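Local coordinates for ribulose-1,5-bisphosphate carboxylase/oxygenase large subunit (Rhodopseudomonas palustris, PDB 3QFW), which is a RuBisCO-like protein, probably a magnesium-dependent enzyme of the ribulose-bisphosphate carboxylase superfamily whose own reaction is not established, at residues 128-133 / 334-339; 132-137 / 359-364. One frame throughout, in Å; residues are numbered along the deposited sequence.

Contact 1 (128-133 / 334-339); sequences AQSRAL and YGQDVM. With SO4 (sulfate ion), chain H.
The backbone N of Leu133 donates to Val338 O at 2.9 Å, and an N-H...O angle of 174° marks the bond as nearly linear. Close packing gathers around it. Upstream, Ala132 CA comes within 3.1 Å of Gln336 O in a CA-H...O contact, while the methyl CB of Ala132 rests 3.8 Å from the CG1 branch of Val338. Downstream, Leu133 CB meets Met339 CG at 3.7 Å; chi1 of Met339 (-175°) sets that CG anti to its backbone N. Both side chains lie on one face of the sheet, where Leu133 also packs on helix 118-126 and Met339 on strand 315-319. The pairing is a parallel beta bridge between the first and last strands of the catalytic (beta/alpha)8 barrel, 133-138 and 339-341, so this is where the barrel closes on itself. Towards Ser130 the fit loosens and solvent gains access. Here Gln336 reaches across with its aliphatic part, CB lying 3.6 Å from Ser130 O. Beside the backbone turn at 129-131 sits a sulfate, probably a guest from the crystallisation liquor. Its O3 is gripped by three donors, the backbone N atoms of Ser130 and Arg131 and the hydroxyl of Ser130, the closest being Ser130 N at 2.7 Å; Gln129 N binds O2. Arg131 has a different task for its head group: NH1 donates to Ala132 O at 3.0 Å, NH2 forms a salt bridge with Asp161, and Ala128 CB lies over the centre of one guanidinium face, 3.4 Å above its plane.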
loop_
_atom_site.group_PDB
_atom_site.type_symbol
_atom_site.label_atom_id
_atom_site.label_comp_id
_atom_site.label_asym_id
_atom_site.label_seq_id
_atom_site.Cartn_x
_atom_site.Cartn_y
_atom_site.Cartn_z
ATOM N N ALA B 128 -11.419 20.392 -24.342
ATOM C CA ALA B 128 -12.409 19.390 -24.730
ATOM C C ALA B 128 -13.759 19.721 -24.104
ATOM O O ALA B 128 -14.016 19.398 -22.945
ATOM C CB ALA B 128 -11.957 17.992 -24.349
ATOM N N GLN B 129 -14.619 20.376 -24.880
ATOM C CA GLN B 129 -15.878 20.881 -24.347
ATOM C C GLN B 129 -16.850 19.769 -23.986
ATOM O O GLN B 129 -17.406 19.767 -22.896
ATOM C CB GLN B 129 -16.527 21.888 -25.317
ATOM C CG GLN B 129 -15.775 23.210 -25.419
ATOM C CD GLN B 129 -16.310 24.123 -26.525
ATOM O OE1 GLN B 129 -17.217 24.924 -26.301
ATOM N NE2 GLN B 129 -15.734 24.009 -27.720
ATOM N N SER B 130 -17.050 18.816 -24.890
ATOM C CA SER B 130 -18.025 17.761 -24.650
ATOM C C SER B 130 -17.516 16.406 -25.113
ATOM O O SER B 130 -17.967 15.368 -24.629
ATOM C CB SER B 130 -19.339 18.076 -25.371
ATOM O OG SER B 130 -19.174 17.890 -26.764
ATOM N N ARG B 131 -16.583 16.418 -26.057
ATOM C CA ARG B 131 -16.015 15.186 -26.582
ATOM C C ARG B 131 -15.259 14.444 -25.492
ATOM O O ARG B 131 -14.884 15.034 -24.479
ATOM C CB ARG B 131 -15.049 15.501 -27.721
ATOM C CG ARG B 131 -13.853 16.341 -27.285
ATOM C CD ARG B 131 -12.804 16.418 -28.379
ATOM N NE ARG B 131 -11.697 17.318 -28.054
ATOM C CZ ARG B 131 -10.638 16.971 -27.328
ATOM N NH1 ARG B 131 -10.550 15.744 -26.824
ATOM N NH2 ARG B 131 -9.674 17.853 -27.090
ATOM N N ALA B 132 -15.038 13.151 -25.708
ATOM C CA ALA B 132 -14.157 12.372 -24.839
ATOM C C ALA B 132 -12.740 12.916 -24.967
ATOM O O ALA B 132 -12.418 13.630 -25.920
ATOM C CB ALA B 132 -14.200 10.892 -25.212
ATOM N N LEU B 133 -11.889 12.594 -24.006
ATOM C CA LEU B 133 -10.508 13.049 -24.068
ATOM C C LEU B 133 -9.560 11.908 -24.426
ATOM O O LEU B 133 -9.954 10.740 -24.454
ATOM C CB LEU B 133 -10.090 13.711 -22.750
ATOM C CG LEU B 133 -10.642 15.118 -22.510
ATOM C CD1 LEU B 133 -12.154 15.127 -22.258
ATOM C CD2 LEU B 133 -9.906 15.775 -21.360
ATOM N N TYR B 334 -18.518 3.776 -22.304
ATOM C CA TYR B 334 -18.290 4.710 -21.210
ATOM C C TYR B 334 -19.037 6.026 -21.335
ATOM O O TYR B 334 -19.137 6.783 -20.373
ATOM C CB TYR B 334 -16.790 5.007 -21.078
ATOM C CG TYR B 334 -15.959 3.856 -20.548
ATOM C CD1 TYR B 334 -16.036 3.482 -19.211
ATOM C CD2 TYR B 334 -15.075 3.169 -21.373
ATOM C CE1 TYR B 334 -15.277 2.438 -18.710
ATOM C CE2 TYR B 334 -14.299 2.112 -20.878
ATOM C CZ TYR B 334 -14.409 1.758 -19.539
ATOM O OH TYR B 334 -13.654 0.719 -19.021
ATOM N N GLY B 335 -19.575 6.314 -22.515
ATOM C CA GLY B 335 -20.072 7.651 -22.752
ATOM C C GLY B 335 -18.863 8.524 -23.008
ATOM O O GLY B 335 -17.741 8.021 -23.065
ATOM N N GLN B 336 -19.080 9.829 -23.140
ATOM C CA GLN B 336 -18.015 10.739 -23.554
ATOM C C GLN B 336 -17.272 11.390 -22.390
ATOM O O GLN B 336 -16.285 12.090 -22.602
ATOM C CB GLN B 336 -18.565 11.817 -24.500
ATOM C CG GLN B 336 -19.033 11.270 -25.831
ATOM C CD GLN B 336 -19.713 12.323 -26.688
ATOM O OE1 GLN B 336 -19.447 13.518 -26.554
ATOM N NE2 GLN B 336 -20.601 11.883 -27.567
ATOM N N ASP B 337 -17.759 11.168 -21.172
ATOM C CA ASP B 337 -17.074 11.652 -19.974
ATOM C C ASP B 337 -15.996 10.649 -19.544
ATOM O O ASP B 337 -16.107 9.979 -18.513
ATOM C CB ASP B 337 -18.064 11.902 -18.839
ATOM C CG ASP B 337 -18.859 13.188 -19.018
ATOM O OD1 ASP B 337 -18.440 14.063 -19.810
ATOM O OD2 ASP B 337 -19.903 13.325 -18.345
ATOM N N VAL B 338 -14.950 10.566 -20.356
ATOM C CA VAL B 338 -13.928 9.539 -20.224
ATOM C C VAL B 338 -12.680 10.032 -20.942
ATOM O O VAL B 338 -12.773 10.813 -21.896
ATOM C CB VAL B 338 -14.399 8.219 -20.867
ATOM C CG1 VAL B 338 -14.547 8.383 -22.383
ATOM C CG2 VAL B 338 -13.448 7.069 -20.538
ATOM N N MET B 339 -11.513 9.606 -20.474
ATOM C CA MET B 339 -10.265 9.879 -21.187
ATOM C C MET B 339 -9.615 8.556 -21.605
ATOM O O MET B 339 -9.163 7.778 -20.756
ATOM C CB MET B 339 -9.312 10.706 -20.313
ATOM C CG MET B 339 -8.016 11.159 -21.003
ATOM S SD MET B 339 -7.171 12.511 -20.134
ATOM C CE MET B 339 -6.966 11.789 -18.491
HETATM S S SO4 H . -15.682 19.749 -28.406
HETATM O O1 SO4 H . -15.189 19.089 -29.615
HETATM O O2 SO4 H . -14.552 20.394 -27.721
HETATM O O3 SO4 H . -16.319 18.774 -27.518
HETATM O O4 SO4 H . -16.664 20.755 -28.781
#

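Contact 2 (132-137 / 359-364); sequences ALTASA and RFVNKV
Thr134 lies at the centre of this contact, its methyl CG2 placed at the edge of the Phe360 ring, near the ring plane, with CE2 only 3.3 Å from it. Chi1 of Phe360 (179°) sets CG anti to the backbone N, and from there the ring extends toward the threonine. The threonine CB also meets that edge in the plane of the ring, and the two side chains run past one another in opposite directions. The hydroxyl branch turns to Val361, Thr134 OG1 lying 3.7 Å from Val361 CG2 with the side chains crossing at about a right angle, while the same Thr134 CG2 methyl also touches Val364 CG2 at 3.8 Å. The second methyl of Val364, CG1, reaches back along the strand to Ala132 CB at 3.6 Å. The direct contacts across the segments are thus largely apolar, supplemented by one water that accepts from Ala132 N and donates to Val364 O, each at 2.9 Å. One shell out, Leu324, Val327 and Leu340 pack against Phe360. An alanine here would probably open a gap beside the Thr134 methyl, which would lose the ring edge that now flanks it. Asp161 helps to position the strand by accepting from Thr134 N through OD2, and Ala132 leans on Leu331 of helix 327-334. The alternate residues Leu133 and Ala135 point their side chains away from the helix. The segment axes approach to 8.7 Å, with N-to-C directions 158° apart, nearly antiparallel. A helix that follows the last strand and lies antiparallel on the outer face of the first is what completes the helical shell of a (beta/alpha)8 barrel, here through helix 353-366.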
loop_
_atom_site.group_PDB
_atom_site.type_symbol
_atom_site.label_atom_id
_atom_site.label_comp_id
_atom_site.label_asym_id
_atom_site.label_seq_id
_atom_site.Cartn_x
_atom_site.Cartn_y
_atom_site.Cartn_z
ATOM N N ALA B 132 -15.038 13.151 -25.708
ATOM C CA ALA B 132 -14.157 12.372 -24.839
ATOM C C ALA B 132 -12.740 12.916 -24.967
ATOM O O ALA B 132 -12.418 13.630 -25.920
ATOM C CB ALA B 132 -14.200 10.892 -25.212
ATOM N N LEU B 133 -11.889 12.594 -24.006
ATOM C CA LEU B 133 -10.508 13.049 -24.068
ATOM C C LEU B 133 -9.560 11.908 -24.426
ATOM O O LEU B 133 -9.954 10.740 -24.454
ATOM C CB LEU B 133 -10.090 13.711 -22.750
ATOM C CG LEU B 133 -10.642 15.118 -22.510
ATOM C CD1 LEU B 133 -12.154 15.127 -22.258
ATOM C CD2 LEU B 133 -9.906 15.775 -21.360
ATOM N N THR B 134 -8.314 12.264 -24.711
ATOM C CA THR B 134 -7.299 11.298 -25.104
ATOM C C THR B 134 -6.029 11.465 -24.271
ATOM O O THR B 134 -5.674 12.575 -23.861
ATOM C CB THR B 134 -6.923 11.446 -26.597
ATOM O OG1 THR B 134 -6.211 12.674 -26.792
ATOM C CG2 THR B 134 -8.171 11.446 -27.483
ATOM N N ALA B 135 -5.353 10.353 -24.007
ATOM C CA ALA B 135 -4.069 10.397 -23.315
ATOM C C ALA B 135 -3.114 9.384 -23.912
ATOM O O ALA B 135 -3.543 8.395 -24.513
ATOM C CB ALA B 135 -4.258 10.122 -21.817
ATOM N N SER B 136 -1.820 9.622 -23.726
ATOM C CA SER B 136 -0.806 8.621 -24.028
ATOM C C SER B 136 0.278 8.627 -22.963
ATOM O O SER B 136 0.429 9.597 -22.213
ATOM C CB SER B 136 -0.172 8.876 -25.393
ATOM O OG SER B 136 0.535 7.733 -25.836
ATOM N N ALA B 137 1.039 7.542 -22.899
ATOM C CA ALA B 137 2.137 7.468 -21.949
ATOM C C ALA B 137 3.470 7.538 -22.675
ATOM O O ALA B 137 3.576 7.150 -23.842
ATOM C CB ALA B 137 2.042 6.197 -21.102
ATOM N N ARG B 359 -4.945 10.596 -35.972
ATOM C CA ARG B 359 -5.978 9.661 -36.390
ATOM C C ARG B 359 -6.860 9.310 -35.206
ATOM O O ARG B 359 -8.084 9.365 -35.287
ATOM C CB ARG B 359 -5.335 8.389 -36.945
ATOM C CG ARG B 359 -5.529 8.185 -38.428
ATOM C CD ARG B 359 -6.900 7.596 -38.718
ATOM N NE ARG B 359 -7.223 7.636 -40.142
ATOM C CZ ARG B 359 -6.718 6.807 -41.050
ATOM N NH1 ARG B 359 -5.853 5.867 -40.690
ATOM N NH2 ARG B 359 -7.074 6.922 -42.323
ATOM N N PHE B 360 -6.221 8.943 -34.101
ATOM C CA PHE B 360 -6.941 8.579 -32.888
ATOM C C PHE B 360 -7.733 9.761 -32.344
ATOM O O PHE B 360 -8.935 9.663 -32.095
ATOM C CB PHE B 360 -5.963 8.078 -31.829
ATOM C CG PHE B 360 -6.619 7.697 -30.536
ATOM C CD1 PHE B 360 -7.020 6.392 -30.307
ATOM C CD2 PHE B 360 -6.834 8.645 -29.550
ATOM C CE1 PHE B 360 -7.628 6.039 -29.110
ATOM C CE2 PHE B 360 -7.439 8.294 -28.348
ATOM C CZ PHE B 360 -7.842 6.999 -28.137
ATOM N N VAL B 361 -7.040 10.871 -32.143
ATOM C CA VAL B 361 -7.666 12.079 -31.642
ATOM C C VAL B 361 -8.895 12.476 -32.468
ATOM O O VAL B 361 -9.945 12.800 -31.907
ATOM C CB VAL B 361 -6.656 13.238 -31.600
ATOM C CG1 VAL B 361 -7.373 14.575 -31.476
ATOM C CG2 VAL B 361 -5.665 13.032 -30.472
ATOM N N ASN B 362 -8.774 12.449 -33.796
ATOM C CA ASN B 362 -9.897 12.827 -34.655
ATOM C C ASN B 362 -11.048 11.839 -34.577
ATOM O O ASN B 362 -12.213 12.226 -34.638
ATOM C CB ASN B 362 -9.451 13.008 -36.114
ATOM C CG ASN B 362 -8.522 14.187 -36.294
ATOM O OD1 ASN B 362 -8.652 15.201 -35.607
ATOM N ND2 ASN B 362 -7.570 14.061 -37.214
ATOM N N LYS B 363 -10.718 10.560 -34.441
ATOM C CA LYS B 363 -11.738 9.530 -34.288
ATOM C C LYS B 363 -12.563 9.799 -33.025
ATOM O O LYS B 363 -13.799 9.711 -33.032
ATOM C CB LYS B 363 -11.078 8.153 -34.234
ATOM C CG LYS B 363 -12.022 6.989 -33.987
ATOM C CD LYS B 363 -12.641 6.463 -35.266
ATOM C CE LYS B 363 -12.958 4.979 -35.121
ATOM N NZ LYS B 363 -13.879 4.476 -36.174
ATOM N N VAL B 364 -11.880 10.165 -31.950
ATOM C CA VAL B 364 -12.559 10.471 -30.692
ATOM C C VAL B 364 -13.427 11.728 -30.813
ATOM O O VAL B 364 -14.594 11.743 -30.413
ATOM C CB VAL B 364 -11.541 10.617 -29.517
ATOM C CG1 VAL B 364 -12.242 11.074 -28.250
ATOM C CG2 VAL B 364 -10.811 9.305 -29.284
HETATM O O HOH W 1 -16.253 11.985 -28.051
#

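The two contacts meet on strand 133-138 and share Ala132 and Leu133; the centres of contact 1 and contact 2 are about 10 Å apart. Contact 1 joins this strand to its neighbour 339-341, while contact 2 lays helix 353-366 against its outer side. Within the strand, Leu133 and Thr134 point to opposite faces, whereas Ala132 CB serves both contacts. They also touch through Met339, whose CG comes within 3.8 Å of Thr134 C and 4.0 Å of Ala135 CB. Both lie at the N-terminal start of the strand. Since barrels of this family carry their catalytic site at the C-terminal strand ends, they are probably remote from it, and the sulfate of contact 1 need not mark a substrate site.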